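Hemolysin activator protein CdiB (Acinetobacter baumannii ACICU, PDB 6WIL) probably secretes its partner CdiA toxin across the outer membrane, as an Omp85-type TpsB transporter of contact-dependent growth inhibition. Local coordinates at residues S270-Y275 with S287-Q292. Numbering follows the deposited sequence.
Sequences SYFISY and SYNDYQ
Tyr271 and Ile273 pair with Asp290 and Tyr288 in an antiparallel hairpin, strands 266-279 and 282-295, in the wall of the 16-stranded barrel. Both pairs are hydrogen-bonded. Tyr271 N bonds Asp290 O and Asp290 N bonds Tyr271 O, both at 2.8 Å. Ile273 N bonds Tyr288 O and Tyr288 N bonds Ile273 O, both at 3.0 Å, the latter more bent (149°). On the face with Tyr271, Ile273 CG2 meets Tyr288 CB at 3.6 Å and lies at the edge of the Tyr288 ring. Tyr271 CD1 reaches the same ring edge, 4.3 Å from Tyr288 CD2. The other face carries, among others, Ser270, Phe272, Ser287, Asn289 and Tyr291. It packs on helix 8-27, consistent with the plug helix inside the barrel of TpsB relatives such as FhaC. Here Phe272 CE1 lies 4.1 Å from Ser287 CB. Asn289 ND2 donates to Ser270 OG at 3.3 Å, with OG in the amide plane. Gln14 NE2 of the helix bonds both Ser270 OG and Asn289 OD1. The buried amide and hydroxyl are thus tied to each other and to the helix. Backbone bonds join the strands; the inner face adds polar bonds to the helix, and the Tyr271 face adds apolar contacts.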
ATOM      1  N   SER A 270      16.634 -11.391 -15.226  1.00 43.93           N
ATOM      2  CA  SER A 270      15.477 -10.506 -15.141  1.00 44.84           C
ATOM      3  C   SER A 270      15.917  -9.072 -14.874  1.00 45.19           C
ATOM      4  O   SER A 270      16.695  -8.822 -13.950  1.00 41.53           O
ATOM      5  CB  SER A 270      14.517 -10.974 -14.040  1.00 49.40           C
ATOM      6  OG  SER A 270      13.468 -10.043 -13.843  1.00 59.77           O
ATOM      7  N   TYR A 271      15.400  -8.141 -15.675  1.00 48.06           N
ATOM      8  CA  TYR A 271      15.645  -6.711 -15.525  1.00 48.60           C
ATOM      9  C   TYR A 271      14.324  -6.017 -15.217  1.00 47.59           C
ATOM     10  O   TYR A 271      13.322  -6.263 -15.895  1.00 41.79           O
ATOM     11  CB  TYR A 271      16.277  -6.131 -16.799  1.00 46.88           C
ATOM     12  CG  TYR A 271      16.515  -4.632 -16.785  1.00 74.40           C
ATOM     13  CD1 TYR A 271      15.478  -3.736 -17.031  1.00 87.24           C
ATOM     14  CD2 TYR A 271      17.783  -4.113 -16.554  1.00 92.95           C
ATOM     15  CE1 TYR A 271      15.692  -2.370 -17.025  1.00 85.15           C
ATOM     16  CE2 TYR A 271      18.007  -2.746 -16.551  1.00 91.53           C
ATOM     17  CZ  TYR A 271      16.960  -1.881 -16.786  1.00 91.56           C
ATOM     18  OH  TYR A 271      17.179  -0.524 -16.784  1.00114.96           O
ATOM     19  N   PHE A 272      14.329  -5.140 -14.212  1.00 47.53           N
ATOM     20  CA  PHE A 272      13.123  -4.453 -13.759  1.00 41.51           C
ATOM     21  C   PHE A 272      13.439  -2.999 -13.446  1.00 52.36           C
ATOM     22  O   PHE A 272      14.399  -2.708 -12.727  1.00 42.29           O
ATOM     23  CB  PHE A 272      12.536  -5.138 -12.519  1.00 40.27           C
ATOM     24  CG  PHE A 272      11.335  -4.439 -11.943  1.00 47.92           C
ATOM     25  CD1 PHE A 272      10.069  -4.670 -12.457  1.00 51.03           C
ATOM     26  CD2 PHE A 272      11.470  -3.562 -10.876  1.00 59.89           C
ATOM     27  CE1 PHE A 272       8.961  -4.034 -11.924  1.00 48.27           C
ATOM     28  CE2 PHE A 272      10.365  -2.924 -10.339  1.00 46.61           C
ATOM     29  CZ  PHE A 272       9.108  -3.161 -10.863  1.00 47.96           C
ATOM     30  N   ILE A 273      12.623  -2.091 -13.974  1.00 36.16           N
ATOM     31  CA  ILE A 273      12.768  -0.662 -13.730  1.00 49.82           C
ATOM     32  C   ILE A 273      11.413  -0.098 -13.327  1.00 40.92           C
ATOM     33  O   ILE A 273      10.390  -0.420 -13.940  1.00 38.25           O
ATOM     34  CB  ILE A 273      13.325   0.075 -14.965  1.00 40.69           C
ATOM     35  CG1 ILE A 273      13.175   1.590 -14.806  1.00 50.54           C
ATOM     36  CG2 ILE A 273      12.639  -0.405 -16.227  1.00 45.88           C
ATOM     37  CD1 ILE A 273      13.776   2.382 -15.941  1.00 56.35           C
ATOM     38  N   SER A 274      11.405   0.736 -12.293  1.00 43.26           N
ATOM     39  CA  SER A 274      10.179   1.341 -11.792  1.00 31.59           C
ATOM     40  C   SER A 274      10.420   2.820 -11.540  1.00 39.60           C
ATOM     41  O   SER A 274      11.438   3.196 -10.948  1.00 36.12           O
ATOM     42  CB  SER A 274       9.710   0.651 -10.509  1.00 31.00           C
ATOM     43  OG  SER A 274       8.373   1.007 -10.204  1.00 58.79           O
ATOM     44  N   TYR A 275       9.493   3.654 -12.001  1.00 37.97           N
ATOM     45  CA  TYR A 275       9.527   5.086 -11.751  1.00 44.92           C
ATOM     46  C   TYR A 275       8.192   5.520 -11.164  1.00 41.40           C
ATOM     47  O   TYR A 275       7.133   5.075 -11.615  1.00 33.55           O
ATOM     48  CB  TYR A 275       9.824   5.863 -13.031  1.00 32.08           C
ATOM     49  CG  TYR A 275      10.030   7.345 -12.830  1.00 35.91           C
ATOM     50  CD1 TYR A 275      11.106   7.823 -12.091  1.00 32.81           C
ATOM     51  CD2 TYR A 275       9.165   8.269 -13.400  1.00 39.28           C
ATOM     52  CE1 TYR A 275      11.307   9.179 -11.917  1.00 37.42           C
ATOM     53  CE2 TYR A 275       9.360   9.628 -13.232  1.00 44.39           C
ATOM     54  CZ  TYR A 275      10.430  10.077 -12.488  1.00 49.86           C
ATOM     55  OH  TYR A 275      10.619  11.430 -12.318  1.00 52.28           O
ATOM     56  N   SER A 287       6.431   1.027 -15.022  1.00 40.81           N
ATOM     57  CA  SER A 287       7.403  -0.025 -14.787  1.00 42.10           C
ATOM     58  C   SER A 287       7.607  -0.817 -16.069  1.00 46.28           C
ATOM     59  O   SER A 287       6.793  -0.773 -16.995  1.00 39.93           O
ATOM     60  CB  SER A 287       6.968  -0.954 -13.644  1.00 43.79           C
ATOM     61  OG  SER A 287       5.618  -1.353 -13.791  1.00 56.42           O
ATOM     62  N   TYR A 288       8.718  -1.542 -16.109  1.00 48.24           N
ATOM     63  CA  TYR A 288       9.068  -2.362 -17.257  1.00 41.96           C
ATOM     64  C   TYR A 288       9.858  -3.554 -16.748  1.00 34.47           C
ATOM     65  O   TYR A 288      10.749  -3.395 -15.909  1.00 40.37           O
ATOM     66  CB  TYR A 288       9.877  -1.556 -18.282  1.00 43.47           C
ATOM     67  CG  TYR A 288      10.545  -2.374 -19.369  1.00 49.45           C
ATOM     68  CD1 TYR A 288       9.871  -2.705 -20.537  1.00 51.57           C
ATOM     69  CD2 TYR A 288      11.864  -2.792 -19.235  1.00 41.26           C
ATOM     70  CE1 TYR A 288      10.489  -3.441 -21.536  1.00 50.36           C
ATOM     71  CE2 TYR A 288      12.487  -3.526 -20.223  1.00 49.37           C
ATOM     72  CZ  TYR A 288      11.795  -3.850 -21.371  1.00 55.91           C
ATOM     73  OH  TYR A 288      12.416  -4.582 -22.356  1.00 71.62           O
ATOM     74  N   ASN A 289       9.519  -4.742 -17.240  1.00 43.56           N
ATOM     75  CA  ASN A 289      10.204  -5.965 -16.854  1.00 46.05           C
ATOM     76  C   ASN A 289      10.625  -6.720 -18.104  1.00 45.61           C
ATOM     77  O   ASN A 289       9.824  -6.896 -19.026  1.00 43.38           O
ATOM     78  CB  ASN A 289       9.315  -6.849 -15.974  1.00 42.42           C
ATOM     79  CG  ASN A 289       9.989  -8.153 -15.600  1.00 62.91           C
ATOM     80  OD1 ASN A 289       9.514  -9.234 -15.947  1.00 66.69           O
ATOM     81  ND2 ASN A 289      11.118  -8.057 -14.905  1.00 58.10           N
ATOM     82  N   ASP A 290      11.880  -7.158 -18.129  1.00 46.30           N
ATOM     83  CA  ASP A 290      12.417  -7.992 -19.195  1.00 37.57           C
ATOM     84  C   ASP A 290      12.887  -9.297 -18.574  1.00 49.12           C
ATOM     85  O   ASP A 290      13.686  -9.286 -17.631  1.00 49.89           O
ATOM     86  CB  ASP A 290      13.567  -7.284 -19.922  1.00 36.91           C
ATOM     87  CG  ASP A 290      13.840  -7.866 -21.303  1.00 77.45           C
ATOM     88  OD1 ASP A 290      13.942  -9.105 -21.430  1.00 77.73           O
ATOM     89  OD2 ASP A 290      13.951  -7.077 -22.265  1.00 89.74           O
ATOM     90  N   TYR A 291      12.378 -10.415 -19.085  1.00 37.20           N
ATOM     91  CA  TYR A 291      12.662 -11.725 -18.518  1.00 50.55           C
ATOM     92  C   TYR A 291      13.184 -12.653 -19.604  1.00 51.12           C
ATOM     93  O   TYR A 291      12.598 -12.738 -20.688  1.00 47.14           O
ATOM     94  CB  TYR A 291      11.410 -12.318 -17.866  1.00 42.75           C
ATOM     95  CG  TYR A 291      11.609 -13.711 -17.320  1.00 43.81           C
ATOM     96  CD1 TYR A 291      12.366 -13.927 -16.177  1.00 45.21           C
ATOM     97  CD2 TYR A 291      11.033 -14.808 -17.943  1.00 50.09           C
ATOM     98  CE1 TYR A 291      12.550 -15.200 -15.675  1.00 54.48           C
ATOM     99  CE2 TYR A 291      11.211 -16.083 -17.448  1.00 50.75           C
ATOM    100  CZ  TYR A 291      11.970 -16.275 -16.315  1.00 54.02           C
ATOM    101  OH  TYR A 291      12.147 -17.548 -15.821  1.00 59.68           O
ATOM    102  N   GLN A 292      14.281 -13.345 -19.313  1.00 51.45           N
ATOM    103  CA  GLN A 292      14.885 -14.289 -20.242  1.00 48.41           C
ATOM    104  C   GLN A 292      15.225 -15.577 -19.511  1.00 48.54           C
ATOM    105  O   GLN A 292      15.516 -15.572 -18.312  1.00 50.53           O
ATOM    106  CB  GLN A 292      16.147 -13.713 -20.895  1.00 37.11           C
ATOM    107  CG  GLN A 292      15.860 -12.806 -22.076  1.00 58.26           C
ATOM    108  CD  GLN A 292      16.704 -11.549 -22.067  1.00 78.26           C
ATOM    109  OE1 GLN A 292      17.296 -11.191 -21.048  1.00 87.38           O
ATOM    110  NE2 GLN A 292      16.757 -10.862 -23.204  1.00 69.78           N
TER